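Local atomic coordinates of carbohydrate kinase, pfkB family (Enterococcus faecalis, PDB entry 3KTN), a protein that probably phosphorylates a sugar acid, as a putative 2-keto-3-deoxygluconate kinase of the pfkB (ribokinase-like) family, and binds magnesium. Residues T36-L41 against T51-K56; A6-V11 against R147-I152; A45-E50 against Y282-L287; V130-I135 against C194-G199. All coordinates share one frame; numbering follows the deposited sequence.

Contact 1: residues T36-L41 against T51-K56; sequences TGVNLL and TALITK
The carbonyl oxygen of Ala52 is met by two groups: Leu41 CD1 presses against Ala52 O at 3.2 Å, while the backbone N-H of Ala7 on strand 4-8 hydrogen-bonds to it in the sheet. Segments 36-41 and 51-56 run nearly antiparallel, at 174°, their axes 8.9 Å apart. They form the returning half of a beta-alpha-beta crossover that starts from strand 4-8, with two strands of the smaller sheet inserted on the way to the helix, in the ribokinase-like fold.

Leu41 gives the largest share of the buried surface. Its CG stands anti to the carbonyl carbon (chi1 -60°), and this tips the side chain toward the strand, where CD1 also reaches Leu53 CB at 3.7 Å. Closer to the backbone, the side chains of Leu41 and Thr51 pass one another head to tail, and Thr51 CG2 sits 3.6 Å from Leu41 O. One turn earlier in the helix, Gly37 presents bare backbone to the strand: Leu53 CD1 lies 4.3 Å from Gly37 C. Every residue that touches is buried, and no hydrogen bond crosses between the segments. On another side of the helix Asn39 ND2 bonds to Asp280, and the bound magnesium ion is about 12 Å from the Val38 side chain. Leu53 splits its branches between neighbours, its CD2 meeting Val38 CG2 at 4.1 Å.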
loop_
_atom_site.group_PDB
_atom_site.type_symbol
_atom_site.label_atom_id
_atom_site.label_comp_id
_atom_site.label_asym_id
_atom_site.label_seq_id
_atom_site.Cartn_x
_atom_site.Cartn_y
_atom_site.Cartn_z
ATOM N N THR A 36 -9.927 11.937 23.106
ATOM C CA THR A 36 -9.304 12.941 23.975
ATOM C C THR A 36 -8.436 12.300 25.055
ATOM O O THR A 36 -7.276 12.669 25.215
ATOM C CB THR A 36 -10.368 13.836 24.657
ATOM O OG1 THR A 36 -10.916 14.731 23.685
ATOM C CG2 THR A 36 -9.756 14.656 25.800
ATOM N N GLY A 37 -8.993 11.338 25.783
ATOM C CA GLY A 37 -8.236 10.668 26.831
ATOM C C GLY A 37 -7.041 9.880 26.311
ATOM O O GLY A 37 -6.002 9.801 26.968
ATOM N N VAL A 38 -7.180 9.290 25.129
ATOM C CA VAL A 38 -6.089 8.517 24.539
ATOM C C VAL A 38 -4.965 9.454 24.116
ATOM O O VAL A 38 -3.801 9.222 24.448
ATOM C CB VAL A 38 -6.581 7.707 23.315
ATOM C CG1 VAL A 38 -5.447 6.855 22.742
ATOM C CG2 VAL A 38 -7.749 6.824 23.734
ATOM N N ASN A 39 -5.319 10.525 23.409
ATOM C CA ASN A 39 -4.324 11.489 22.932
ATOM C C ASN A 39 -3.561 12.097 24.094
ATOM O O ASN A 39 -2.329 12.223 24.056
ATOM C CB ASN A 39 -4.987 12.624 22.134
ATOM C CG ASN A 39 -5.864 12.112 21.004
ATOM O OD1 ASN A 39 -5.728 10.967 20.564
ATOM N ND2 ASN A 39 -6.760 12.964 20.516
ATOM N N LEU A 40 -4.304 12.494 25.119
ATOM C CA LEU A 40 -3.709 13.102 26.297
ATOM C C LEU A 40 -2.735 12.162 26.999
ATOM O O LEU A 40 -1.556 12.485 27.160
ATOM C CB LEU A 40 -4.804 13.523 27.282
ATOM C CG LEU A 40 -4.289 14.212 28.552
ATOM C CD1 LEU A 40 -3.567 15.500 28.164
ATOM C CD2 LEU A 40 -5.445 14.512 29.503
ATOM N N LEU A 41 -3.232 11.003 27.417
ATOM C CA LEU A 41 -2.397 10.039 28.122
ATOM C C LEU A 41 -1.222 9.526 27.287
ATOM O O LEU A 41 -0.131 9.280 27.823
ATOM C CB LEU A 41 -3.247 8.862 28.606
ATOM C CG LEU A 41 -4.394 9.208 29.563
ATOM C CD1 LEU A 41 -5.018 7.918 30.079
ATOM C CD2 LEU A 41 -3.881 10.068 30.720
ATOM N N THR A 51 0.663 6.623 33.169
ATOM C CA THR A 51 -0.697 6.953 32.772
ATOM C C THR A 51 -1.595 5.729 32.687
ATOM O O THR A 51 -1.130 4.619 32.436
ATOM C CB THR A 51 -0.699 7.657 31.396
ATOM O OG1 THR A 51 -0.358 6.710 30.376
ATOM C CG2 THR A 51 0.327 8.771 31.375
ATOM N N ALA A 52 -2.888 5.941 32.888
ATOM C CA ALA A 52 -3.850 4.858 32.827
ATOM C C ALA A 52 -5.196 5.413 32.390
ATOM O O ALA A 52 -5.627 6.466 32.864
ATOM C CB ALA A 52 -3.972 4.186 34.192
ATOM N N LEU A 53 -5.859 4.704 31.483
ATOM C CA LEU A 53 -7.151 5.143 30.988
ATOM C C LEU A 53 -8.285 4.372 31.643
ATOM O O LEU A 53 -8.255 3.144 31.708
ATOM C CB LEU A 53 -7.229 4.960 29.468
ATOM C CG LEU A 53 -8.535 5.383 28.798
ATOM C CD1 LEU A 53 -8.728 6.886 28.976
ATOM C CD2 LEU A 53 -8.493 5.029 27.313
ATOM N N ILE A 54 -9.284 5.101 32.126
ATOM C CA ILE A 54 -10.445 4.483 32.743
ATOM C C ILE A 54 -11.563 4.575 31.715
ATOM O O ILE A 54 -12.017 5.666 31.384
ATOM C CB ILE A 54 -10.873 5.232 34.028
ATOM C CG1 ILE A 54 -9.695 5.302 35.000
ATOM C CG2 ILE A 54 -12.051 4.518 34.673
ATOM C CD1 ILE A 54 -9.957 6.154 36.234
ATOM N N THR A 55 -12.001 3.429 31.209
ATOM C CA THR A 55 -13.049 3.398 30.201
ATOM C C THR A 55 -13.467 1.947 30.001
ATOM O O THR A 55 -13.035 1.066 30.740
ATOM C CB THR A 55 -12.512 3.951 28.856
ATOM O OG1 THR A 55 -13.592 4.138 27.930
ATOM C CG2 THR A 55 -11.513 2.973 28.262
ATOM N N LYS A 56 -14.307 1.704 29.002
ATOM C CA LYS A 56 -14.746 0.349 28.683
ATOM C C LYS A 56 -14.538 0.084 27.197
ATOM O O LYS A 56 -14.615 1.000 26.372
ATOM C CB LYS A 56 -16.239 0.147 28.986
ATOM C CG LYS A 56 -16.659 0.360 30.437
ATOM C CD LYS A 56 -16.050 -0.666 31.380
ATOM C CE LYS A 56 -16.559 -0.449 32.812
ATOM N NZ LYS A 56 -15.770 -1.209 33.819
#

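Contact 2: residues A6-V11 against R147-I152; sequences AAFGEV and RDAALI
On the strand side the contact is all Phe8, which pushes its ring from the end of strand 4-8 against two successive alanines of helix 144-159. The far end of the ring touches one methyl, with Phe8 CZ 3.6 Å from Ala149 CB, and its flank touches the next, with Phe8 CE2 4.0 Å from Ala150 CB. The ring also rests on the helix backbone between them: Phe8 CE2 is 3.8 Å from Ala150 N, approached obliquely to the ring plane. Phe8 extends its CG anti to the backbone N (chi1 177°), which carries the ring off the sheet to the helix. The two small methyl groups are consistent with the close approach of strand and helix, 7.3 Å between Phe8 CA and Ala150 CA.

Aromatic partners from elsewhere complete the surroundings: Tyr121 meets Phe8 edge-to-face, and the ring of Phe113 meets it with the planes at about 60°. This is core packing on one face of the large sheet. Strand 4-8 is hydrogen-bonded there between strands 50-57 and 132-135, Ile54 also touches Phe8, and Ser139 of helix 138-142 lies against both Phe8 and Ala150.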
loop_
_atom_site.group_PDB
_atom_site.type_symbol
_atom_site.label_atom_id
_atom_site.label_comp_id
_atom_site.label_asym_id
_atom_site.label_seq_id
_atom_site.Cartn_x
_atom_site.Cartn_y
_atom_site.Cartn_z
ATOM N N ALA A 6 -4.361 9.659 35.498
ATOM C CA ALA A 6 -5.385 8.807 34.918
ATOM C C ALA A 6 -6.357 9.718 34.177
ATOM O O ALA A 6 -6.391 10.927 34.411
ATOM C CB ALA A 6 -6.124 8.036 36.011
ATOM N N ALA A 7 -7.131 9.140 33.269
ATOM C CA ALA A 7 -8.114 9.910 32.523
ATOM C C ALA A 7 -9.358 9.064 32.382
ATOM O O ALA A 7 -9.274 7.853 32.187
ATOM C CB ALA A 7 -7.576 10.283 31.147
ATOM N N PHE A 8 -10.513 9.701 32.506
ATOM C CA PHE A 8 -11.785 9.010 32.369
ATOM C C PHE A 8 -12.316 9.483 31.036
ATOM O O PHE A 8 -12.617 10.667 30.871
ATOM C CB PHE A 8 -12.749 9.416 33.489
ATOM C CG PHE A 8 -14.112 8.799 33.363
ATOM C CD1 PHE A 8 -14.291 7.431 33.539
ATOM C CD2 PHE A 8 -15.215 9.581 33.046
ATOM C CE1 PHE A 8 -15.551 6.850 33.399
ATOM C CE2 PHE A 8 -16.482 9.009 32.902
ATOM C CZ PHE A 8 -16.651 7.641 33.079
ATOM N N GLY A 9 -12.431 8.571 30.078
ATOM C CA GLY A 9 -12.899 8.993 28.778
ATOM C C GLY A 9 -13.274 7.926 27.778
ATOM O O GLY A 9 -13.457 6.752 28.100
ATOM N N GLU A 10 -13.352 8.373 26.532
ATOM C CA GLU A 10 -13.760 7.557 25.406
ATOM C C GLU A 10 -12.654 7.186 24.417
ATOM O O GLU A 10 -11.738 7.970 24.160
ATOM C CB GLU A 10 -14.855 8.325 24.675
ATOM C CG GLU A 10 -15.389 7.714 23.408
ATOM C CD GLU A 10 -16.043 8.773 22.539
ATOM O OE1 GLU A 10 -17.118 8.508 21.962
ATOM O OE2 GLU A 10 -15.469 9.880 22.433
ATOM N N VAL A 11 -12.751 5.975 23.878
ATOM C CA VAL A 11 -11.820 5.491 22.864
ATOM C C VAL A 11 -12.644 5.439 21.585
ATOM O O VAL A 11 -13.753 4.908 21.586
ATOM C CB VAL A 11 -11.326 4.055 23.130
ATOM C CG1 VAL A 11 -10.600 3.527 21.893
ATOM C CG2 VAL A 11 -10.394 4.028 24.329
ATOM N N ARG A 147 -22.196 10.793 31.854
ATOM C CA ARG A 147 -22.232 12.060 32.579
ATOM C C ARG A 147 -22.294 11.802 34.086
ATOM O O ARG A 147 -21.525 12.383 34.856
ATOM C CB ARG A 147 -23.435 12.903 32.141
ATOM C CG ARG A 147 -23.639 14.155 32.995
ATOM C CD ARG A 147 -24.609 15.138 32.356
ATOM N NE ARG A 147 -25.869 14.506 31.976
ATOM C CZ ARG A 147 -26.224 14.240 30.723
ATOM N NH1 ARG A 147 -25.414 14.555 29.719
ATOM N NH2 ARG A 147 -27.388 13.653 30.474
ATOM N N ASP A 148 -23.200 10.923 34.504
ATOM C CA ASP A 148 -23.337 10.603 35.924
ATOM C C ASP A 148 -22.053 9.998 36.472
ATOM O O ASP A 148 -21.685 10.238 37.622
ATOM C CB ASP A 148 -24.497 9.627 36.158
ATOM C CG ASP A 148 -25.842 10.208 35.756
ATOM O OD1 ASP A 148 -26.025 11.439 35.884
ATOM O OD2 ASP A 148 -26.723 9.432 35.325
ATOM N N ALA A 149 -21.369 9.209 35.647
ATOM C CA ALA A 149 -20.120 8.588 36.073
ATOM C C ALA A 149 -19.029 9.640 36.224
ATOM O O ALA A 149 -18.253 9.607 37.178
ATOM C CB ALA A 149 -19.687 7.522 35.067
ATOM N N ALA A 150 -18.978 10.579 35.287
ATOM C CA ALA A 150 -17.968 11.631 35.334
ATOM C C ALA A 150 -18.135 12.495 36.587
ATOM O O ALA A 150 -17.164 12.779 37.289
ATOM C CB ALA A 150 -18.054 12.495 34.074
ATOM N N LEU A 151 -19.370 12.904 36.863
ATOM C CA LEU A 151 -19.666 13.734 38.029
ATOM C C LEU A 151 -19.282 13.024 39.324
ATOM O O LEU A 151 -18.641 13.608 40.199
ATOM C CB LEU A 151 -21.152 14.104 38.037
ATOM C CG LEU A 151 -21.540 14.975 36.836
ATOM C CD1 LEU A 151 -23.042 15.170 36.770
ATOM C CD2 LEU A 151 -20.826 16.310 36.945
ATOM N N ILE A 152 -19.659 11.757 39.440
ATOM C CA ILE A 152 -19.329 10.980 40.627
ATOM C C ILE A 152 -17.818 10.871 40.798
ATOM O O ILE A 152 -17.299 10.982 41.912
ATOM C CB ILE A 152 -19.939 9.568 40.543
ATOM C CG1 ILE A 152 -21.451 9.658 40.771
ATOM C CG2 ILE A 152 -19.269 8.636 41.549
ATOM C CD1 ILE A 152 -22.184 8.333 40.632
#

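Contact 3: residues A45-E50 against Y282-L287; sequences AHFQLE and YAAGIL
Phe47, at the C-terminal end of helix 36-46, reaches across to the flank of helix 278-291 at Ala284 and Gly285. The chain turns there through a Schellman motif: Gln48 takes up a positive phi and two bonds run back into the last turn, among them Gln48 N to Ala45 O at 2.9 Å. The motif ends the helix and sends the chain on toward strand 50-57, within the alpha/beta core of the ribokinase-like fold.

The apolar part of the contact is small. Phe47 CE2 lies 4.3 Å from Ala284 CB, and Gly285, whose backbone has no side chain over it, puts its CA 4.3 Å from the same CE2, oblique to the ring. The ring's CG is anti to the carbonyl carbon (chi1 -76°), beside the backbone N, which turns the ring toward helix 278-291. Tyr288 and Phe302 add their own rings round it, with planes at about 45° and 60° to that of Phe47, so the phenyl group is packed into an aromatic cluster.

As for polar groups, no hydrogen bond joins the segments. Just before Phe47, His46 bonds through NE2 to Glu24 of a second subunit, which places this helix end at a subunit interface. Helix 278-291 itself follows closely after the magnesium site at Asp274 and Ile276. Within 282-287 the polar atom closest to the Phe47 ring is Ala284 O, which faces the ring edge near its plane, 4.0 Å from CE2.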
loop_
_atom_site.group_PDB
_atom_site.type_symbol
_atom_site.label_atom_id
_atom_site.label_comp_id
_atom_site.label_asym_id
_atom_site.label_seq_id
_atom_site.Cartn_x
_atom_site.Cartn_y
_atom_site.Cartn_z
ATOM N N ALA A 45 2.492 9.825 28.464
ATOM C CA ALA A 45 3.285 8.607 28.633
ATOM C C ALA A 45 4.599 8.788 27.874
ATOM O O ALA A 45 5.654 8.327 28.314
ATOM C CB ALA A 45 2.521 7.390 28.103
ATOM N N HIS A 46 4.539 9.465 26.734
ATOM C CA HIS A 46 5.747 9.712 25.960
ATOM C C HIS A 46 6.629 10.731 26.672
ATOM O O HIS A 46 7.821 10.840 26.384
ATOM C CB HIS A 46 5.403 10.196 24.548
ATOM C CG HIS A 46 5.191 9.079 23.575
ATOM N ND1 HIS A 46 4.159 8.174 23.697
ATOM C CD2 HIS A 46 5.922 8.676 22.508
ATOM C CE1 HIS A 46 4.266 7.258 22.751
ATOM N NE2 HIS A 46 5.330 7.541 22.019
ATOM N N PHE A 47 6.031 11.484 27.592
ATOM C CA PHE A 47 6.775 12.461 28.375
ATOM C C PHE A 47 7.295 11.739 29.619
ATOM O O PHE A 47 7.867 12.350 30.523
ATOM C CB PHE A 47 5.884 13.642 28.783
ATOM C CG PHE A 47 5.598 14.614 27.667
ATOM C CD1 PHE A 47 6.481 14.763 26.597
ATOM C CD2 PHE A 47 4.470 15.432 27.717
ATOM C CE1 PHE A 47 6.249 15.717 25.595
ATOM C CE2 PHE A 47 4.230 16.387 26.721
ATOM C CZ PHE A 47 5.124 16.526 25.660
ATOM N N GLN A 48 7.067 10.428 29.648
ATOM C CA GLN A 48 7.519 9.553 30.722
ATOM C C GLN A 48 6.798 9.616 32.067
ATOM O O GLN A 48 7.408 9.432 33.114
ATOM C CB GLN A 48 9.025 9.731 30.934
ATOM C CG GLN A 48 9.829 9.463 29.671
ATOM C CD GLN A 48 11.318 9.391 29.929
ATOM O OE1 GLN A 48 11.799 8.475 30.596
ATOM N NE2 GLN A 48 12.060 10.360 29.400
ATOM N N LEU A 49 5.497 9.872 32.037
ATOM C CA LEU A 49 4.715 9.885 33.260
ATOM C C LEU A 49 3.924 8.590 33.219
ATOM O O LEU A 49 3.723 8.020 32.147
ATOM C CB LEU A 49 3.753 11.073 33.289
ATOM C CG LEU A 49 4.378 12.466 33.293
ATOM C CD1 LEU A 49 3.276 13.507 33.414
ATOM C CD2 LEU A 49 5.353 12.591 34.454
ATOM N N GLU A 50 3.495 8.113 34.378
ATOM C CA GLU A 50 2.708 6.895 34.437
ATOM C C GLU A 50 1.276 7.294 34.138
ATOM O O GLU A 50 0.734 8.196 34.778
ATOM C CB GLU A 50 2.811 6.267 35.820
ATOM C CG GLU A 50 4.193 5.744 36.134
ATOM C CD GLU A 50 4.242 5.016 37.458
ATOM O OE1 GLU A 50 3.467 4.052 37.637
ATOM O OE2 GLU A 50 5.057 5.407 38.320
ATOM N N TYR A 282 -1.538 20.318 23.451
ATOM C CA TYR A 282 -1.308 21.540 24.221
ATOM C C TYR A 282 -1.576 21.226 25.697
ATOM O O TYR A 282 -0.767 21.546 26.573
ATOM C CB TYR A 282 -2.243 22.663 23.768
ATOM C CG TYR A 282 -2.020 23.957 24.528
ATOM C CD1 TYR A 282 -0.882 24.728 24.299
ATOM C CD2 TYR A 282 -2.931 24.393 25.498
ATOM C CE1 TYR A 282 -0.646 25.901 25.007
ATOM C CE2 TYR A 282 -2.707 25.574 26.225
ATOM C CZ TYR A 282 -1.559 26.320 25.970
ATOM O OH TYR A 282 -1.306 27.473 26.667
ATOM N N ALA A 283 -2.712 20.586 25.961
ATOM C CA ALA A 283 -3.082 20.220 27.323
ATOM C C ALA A 283 -2.026 19.320 27.954
ATOM O O ALA A 283 -1.675 19.488 29.127
ATOM C CB ALA A 283 -4.430 19.529 27.330
ATOM N N ALA A 284 -1.512 18.369 27.180
ATOM C CA ALA A 284 -0.488 17.460 27.692
ATOM C C ALA A 284 0.746 18.245 28.098
ATOM O O ALA A 284 1.399 17.921 29.089
ATOM C CB ALA A 284 -0.119 16.420 26.636
ATOM N N GLY A 285 1.067 19.274 27.321
ATOM C CA GLY A 285 2.221 20.097 27.622
ATOM C C GLY A 285 2.002 20.900 28.894
ATOM O O GLY A 285 2.925 21.074 29.697
ATOM N N ILE A 286 0.781 21.403 29.072
ATOM C CA ILE A 286 0.434 22.180 30.259
ATOM C C ILE A 286 0.512 21.280 31.486
ATOM O O ILE A 286 1.142 21.631 32.481
ATOM C CB ILE A 286 -1.000 22.763 30.164
ATOM C CG1 ILE A 286 -1.076 23.813 29.050
ATOM C CG2 ILE A 286 -1.411 23.359 31.503
ATOM C CD1 ILE A 286 -0.032 24.925 29.147
ATOM N N LEU A 287 -0.128 20.116 31.411
ATOM C CA LEU A 287 -0.106 19.177 32.526
ATOM C C LEU A 287 1.312 18.742 32.861
ATOM O O LEU A 287 1.655 18.584 34.031
ATOM C CB LEU A 287 -0.969 17.949 32.220
ATOM C CG LEU A 287 -2.467 18.246 32.156
ATOM C CD1 LEU A 287 -3.271 16.962 32.021
ATOM C CD2 LEU A 287 -2.869 18.983 33.422
#

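Contact 4: residues V130-I135 against C194-G199; sequences VDMVHI and CDIVFG
Ile196 opens the contact by sending its CD1 against the terminal methyl of Met132, present as selenomethionine; Ile196 CD1 and Met132 CE are 3.9 Å apart. The two side chains cross at about a right angle. Met132 is fully extended through CG and SE, then turned about the CG-SE bond (chi3 -81°), and this bend brings CE round to the isoleucine. The strands themselves stay apart, with 8.9 Å between Ile196 CA and His134 CA, because strand 163-167 lies between them in the large, largely parallel sheet of the ribokinase-like fold. The side chains therefore meet over one face of that middle strand, where His134 also rests on Cys165 and Asp167. Val197 points away, as expected from the alternation along a strand, and packs on Phe168. Phe198 returns to the contact side: its CD2 comes to the edge of the His134 imidazole, near that ring's plane, 4.3 Å from NE2. This is a loose meeting. The phenyl ring has firmer company in helix 278-291, where it touches Ala283, Ile286 and Leu287. At Gly199 the strand has ended, and its carbonyl oxygen is hydrogen-bonded to the hydroxyl of Tyr255.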
loop_
_atom_site.group_PDB
_atom_site.type_symbol
_atom_site.label_atom_id
_atom_site.label_comp_id
_atom_site.label_asym_id
_atom_site.label_seq_id
_atom_site.Cartn_x
_atom_site.Cartn_y
_atom_site.Cartn_z
ATOM N N VAL A 130 -3.638 6.979 41.915
ATOM C CA VAL A 130 -3.296 8.104 41.049
ATOM C C VAL A 130 -3.239 9.404 41.837
ATOM O O VAL A 130 -3.872 9.527 42.885
ATOM C CB VAL A 130 -4.326 8.272 39.907
ATOM C CG1 VAL A 130 -4.363 7.015 39.054
ATOM C CG2 VAL A 130 -5.702 8.573 40.480
ATOM N N ASP A 131 -2.479 10.371 41.328
ATOM C CA ASP A 131 -2.347 11.669 41.983
ATOM C C ASP A 131 -3.186 12.712 41.260
ATOM O O ASP A 131 -3.524 13.756 41.822
ATOM C CB ASP A 131 -0.894 12.129 41.971
ATOM C CG ASP A 131 0.052 11.080 42.492
ATOM O OD1 ASP A 131 -0.133 10.634 43.644
ATOM O OD2 ASP A 131 0.987 10.706 41.749
HETATM N N MSE A 132 -3.515 12.427 40.007
HETATM C CA MSE A 132 -4.293 13.349 39.194
HETATM C C MSE A 132 -5.214 12.579 38.260
HETATM O O MSE A 132 -4.863 11.500 37.785
HETATM C CB MSE A 132 -3.340 14.226 38.381
HETATM C CG MSE A 132 -4.006 15.305 37.542
HETATM SE SE MSE A 132 -2.691 16.357 36.567
HETATM C CE MSE A 132 -2.135 17.552 37.972
ATOM N N VAL A 133 -6.395 13.125 38.006
ATOM C CA VAL A 133 -7.344 12.478 37.116
ATOM C C VAL A 133 -7.967 13.506 36.181
ATOM O O VAL A 133 -8.452 14.552 36.619
ATOM C CB VAL A 133 -8.466 11.753 37.899
ATOM C CG1 VAL A 133 -9.191 12.727 38.808
ATOM C CG2 VAL A 133 -9.445 11.109 36.932
ATOM N N HIS A 134 -7.929 13.210 34.885
ATOM C CA HIS A 134 -8.497 14.099 33.887
ATOM C C HIS A 134 -9.825 13.542 33.409
ATOM O O HIS A 134 -9.903 12.407 32.943
ATOM C CB HIS A 134 -7.546 14.260 32.700
ATOM C CG HIS A 134 -8.065 15.184 31.643
ATOM N ND1 HIS A 134 -9.073 14.828 30.775
ATOM C CD2 HIS A 134 -7.756 16.470 31.358
ATOM C CE1 HIS A 134 -9.368 15.855 30.001
ATOM N NE2 HIS A 134 -8.584 16.867 30.335
ATOM N N ILE A 135 -10.869 14.349 33.538
ATOM C CA ILE A 135 -12.204 13.955 33.126
ATOM C C ILE A 135 -12.482 14.613 31.784
ATOM O O ILE A 135 -12.575 15.836 31.691
ATOM C CB ILE A 135 -13.245 14.395 34.183
ATOM C CG1 ILE A 135 -12.936 13.697 35.514
ATOM C CG2 ILE A 135 -14.649 14.051 33.718
ATOM C CD1 ILE A 135 -13.883 14.049 36.652
ATOM N N CYS A 194 -13.098 20.928 39.788
ATOM C CA CYS A 194 -11.881 20.986 38.981
ATOM C C CYS A 194 -10.794 21.912 39.501
ATOM O O CYS A 194 -11.073 22.933 40.127
ATOM C CB CYS A 194 -12.233 21.396 37.550
ATOM S SG CYS A 194 -13.522 20.387 36.810
ATOM N N ASP A 195 -9.547 21.543 39.222
ATOM C CA ASP A 195 -8.382 22.323 39.618
ATOM C C ASP A 195 -7.735 22.932 38.373
ATOM O O ASP A 195 -7.323 24.093 38.377
ATOM C CB ASP A 195 -7.367 21.433 40.339
ATOM C CG ASP A 195 -7.909 20.859 41.637
ATOM O OD1 ASP A 195 -8.248 21.654 42.542
ATOM O OD2 ASP A 195 -7.998 19.617 41.755
ATOM N N ILE A 196 -7.647 22.137 37.309
ATOM C CA ILE A 196 -7.048 22.588 36.053
ATOM C C ILE A 196 -8.075 22.446 34.941
ATOM O O ILE A 196 -8.611 21.362 34.716
ATOM C CB ILE A 196 -5.797 21.756 35.706
ATOM C CG1 ILE A 196 -4.796 21.836 36.858
ATOM C CG2 ILE A 196 -5.161 22.272 34.416
ATOM C CD1 ILE A 196 -3.556 20.995 36.659
ATOM N N VAL A 197 -8.352 23.542 34.247
ATOM C CA VAL A 197 -9.346 23.523 33.184
ATOM C C VAL A 197 -8.813 24.003 31.838
ATOM O O VAL A 197 -8.096 25.004 31.760
ATOM C CB VAL A 197 -10.562 24.390 33.577
ATOM C CG1 VAL A 197 -11.602 24.366 32.476
ATOM C CG2 VAL A 197 -11.157 23.884 34.891
ATOM N N PHE A 198 -9.173 23.278 30.782
ATOM C CA PHE A 198 -8.762 23.616 29.423
ATOM C C PHE A 198 -9.969 24.118 28.646
ATOM O O PHE A 198 -10.995 23.445 28.569
ATOM C CB PHE A 198 -8.159 22.387 28.736
ATOM C CG PHE A 198 -6.876 21.922 29.362
ATOM C CD1 PHE A 198 -5.701 22.631 29.174
ATOM C CD2 PHE A 198 -6.858 20.807 30.188
ATOM C CE1 PHE A 198 -4.519 22.238 29.806
ATOM C CE2 PHE A 198 -5.683 20.407 30.824
ATOM C CZ PHE A 198 -4.511 21.125 30.635
ATOM N N GLY A 199 -9.845 25.314 28.083
ATOM C CA GLY A 199 -10.941 25.887 27.329
ATOM C C GLY A 199 -10.579 27.256 26.791
ATOM O O GLY A 199 -9.467 27.738 27.008
#

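Overall arrangement
Contacts 1, 2 and 4 use strands of one large sheet, while contact 3 joins two of the helices packed on it. Strands 50-57, 4-8 and 132-135 are successive neighbours, with 196-198 two places further on. Contacts 1 and 2, centres about 10 Å apart, are joined through the pairing of the first two strands; contacts 2 and 4, about 11 Å apart, through that of 4-8 with 132-135. Helix 36-46 serves contacts 1 and 3. Contacts 1 and 4 meet where Leu40 touches His134, and contacts 3 and 4 touch through segment 282-287. Contacts 2 and 3, about 19 Å between centres, do not touch. Segments 6-11 and 282-287 come first and last in sequence, so distant parts of the chain share one layered core.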